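Local coordinates for imine reductase (Bacillus cereus, PDB 4D3D) that catalyses the NADPH-dependent, S-selective reduction of the cyclic imine 2-methylpyrroline, working as a probable two-fold dimer built from its helical C-terminal domains, at the interface of chains A and B. Coordinates in Å, arbitrary orientation; residue numbers count along the deposited sequence, not the author numbering. Chains: chain A/B, Imine reductase.

The interface of chains A and B. Residues chain A 200-201, 204, 218, 222, 225-226; chain B 189, 192-193, 233.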
# COMPACT_ATOMS: atom_id res chain seq x y z
N SER A 200 -4.57 -2.79 2.86
CA SER A 200 -5.13 -2.85 1.50
C SER A 200 -4.89 -4.13 0.78
O SER A 200 -5.79 -4.63 0.06
CB SER A 200 -4.69 -1.65 0.63
OG SER A 200 -3.39 -1.84 0.05
N TYR A 201 -3.71 -4.75 1.01
CA TYR A 201 -3.45 -6.12 0.54
C TYR A 201 -4.42 -7.12 1.11
O TYR A 201 -4.96 -7.96 0.36
CB TYR A 201 -1.96 -6.49 0.80
CG TYR A 201 -1.73 -7.95 0.67
CD1 TYR A 201 -1.67 -8.55 -0.57
CD2 TYR A 201 -1.67 -8.78 1.81
CE1 TYR A 201 -1.52 -9.95 -0.64
CE2 TYR A 201 -1.47 -10.16 1.73
CZ TYR A 201 -1.41 -10.71 0.49
OH TYR A 201 -1.33 -12.07 0.35
N ALA A 204 -7.86 -6.58 -0.51
CA ALA A 204 -7.80 -7.10 -1.86
C ALA A 204 -7.85 -8.64 -1.86
O ALA A 204 -8.53 -9.26 -2.70
CB ALA A 204 -6.57 -6.59 -2.60
N PHE A 218 -2.64 -14.90 -6.13
CA PHE A 218 -2.56 -13.42 -6.12
C PHE A 218 -1.15 -12.91 -5.98
O PHE A 218 -0.81 -11.78 -6.46
CB PHE A 218 -3.51 -12.89 -5.03
CG PHE A 218 -3.65 -11.36 -4.93
CD1 PHE A 218 -3.61 -10.53 -6.06
CD2 PHE A 218 -3.92 -10.74 -3.70
CE1 PHE A 218 -3.76 -9.14 -5.96
CE2 PHE A 218 -4.12 -9.36 -3.61
CZ PHE A 218 -4.01 -8.58 -4.74
N ALA A 222 0.00 -8.95 -6.53
CA ALA A 222 0.16 -8.08 -5.38
C ALA A 222 1.60 -7.58 -5.32
O ALA A 222 1.84 -6.39 -5.09
CB ALA A 222 -0.20 -8.81 -4.09
N MET A 225 2.48 -5.00 -8.14
CA MET A 225 1.86 -3.71 -7.96
C MET A 225 2.63 -2.96 -6.88
O MET A 225 3.00 -1.77 -7.05
CB MET A 225 0.40 -3.85 -7.51
CG MET A 225 -0.26 -2.51 -7.15
SD MET A 225 -0.11 -1.27 -8.46
CE MET A 225 -1.31 -1.87 -9.67
N MET A 226 2.94 -3.62 -5.75
CA MET A 226 3.72 -2.98 -4.69
C MET A 226 5.09 -2.47 -5.19
O MET A 226 5.48 -1.37 -4.85
CB MET A 226 3.94 -3.93 -3.50
CG MET A 226 2.66 -4.31 -2.79
SD MET A 226 1.96 -2.98 -1.84
CE MET A 226 0.90 -3.87 -0.67
N ILE B 189 -8.60 -5.76 -8.01
CA ILE B 189 -7.90 -5.99 -6.67
C ILE B 189 -6.48 -5.32 -6.71
O ILE B 189 -6.02 -4.84 -5.68
CB ILE B 189 -7.86 -7.48 -6.27
CG1 ILE B 189 -7.02 -8.31 -7.19
CG2 ILE B 189 -9.29 -7.98 -6.09
CD1 ILE B 189 -6.99 -9.80 -6.75
N ASP B 192 -7.26 -1.67 -5.91
CA ASP B 192 -7.55 -1.52 -4.50
C ASP B 192 -6.18 -1.19 -3.76
O ASP B 192 -6.10 -0.21 -2.98
CB ASP B 192 -8.21 -2.84 -4.01
CG ASP B 192 -8.80 -2.78 -2.62
OD1 ASP B 192 -8.96 -1.69 -2.05
OD2 ASP B 192 -9.10 -3.94 -2.17
N ILE B 193 -5.16 -1.97 -4.05
CA ILE B 193 -3.79 -1.70 -3.48
C ILE B 193 -3.22 -0.36 -3.99
O ILE B 193 -2.81 0.47 -3.18
CB ILE B 193 -2.86 -2.84 -3.79
CG1 ILE B 193 -3.30 -4.11 -3.06
CG2 ILE B 193 -1.47 -2.48 -3.35
CD1 ILE B 193 -2.49 -5.37 -3.42
N VAL B 233 4.35 -9.82 2.00
CA VAL B 233 3.36 -10.61 1.27
C VAL B 233 3.85 -12.03 1.03
O VAL B 233 3.15 -12.95 1.31
CB VAL B 233 2.95 -9.90 -0.03
CG1 VAL B 233 2.12 -10.79 -0.87
CG2 VAL B 233 2.28 -8.59 0.26
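B:Ile193 is wedged between A:Ser200, A:Phe218 and A:Met226, losing 100 Å² of surface to the partner chain. It projects from helix 182-210 of chain B into the angle between helices 182-210 and 215-242 of chain A. CG1 lies anti to the carbonyl carbon (chi1 -66°), and the extended chain carries CD1 tip to tip against A:Phe218, 3.8 Å from ring atom CZ. The CG2 branch leaves at roughly a right angle to the line from CB to CD1, 3.8 Å from the sulphur SD of A:Met226, whose side chain crosses that of B:Ile193 almost perpendicularly. The hydroxyl OG of A:Ser200 packs against the main chain of B:Ile193, 3.6 Å from its CA.

B:Val233 buries 49 Å² by spreading both methyls on the ring of A:Tyr201: CG2 stands over the face, 3.9 Å from the centroid, and CG1 sits 3.7 Å from CE1. A:Ala204 settles its CB 3.6 Å from the backbone O of B:Ile189; so small a side chain may allow the two copies of helix 182-210 to come close.

Most of the contact is apolar: B:Asp192 OD2 stays 3.4 Å from A:Ala204 N, too far to bond. The two-fold axis repeats the patch with chains exchanged, consistent with a dimer core formed by the C-terminal helices. The ring of A:Phe218 is sandwiched: CB of A:Ala222 covers one face, while on the other CD1 of B:Ile189 lies 3.4 Å from CE1, displaced toward the rim.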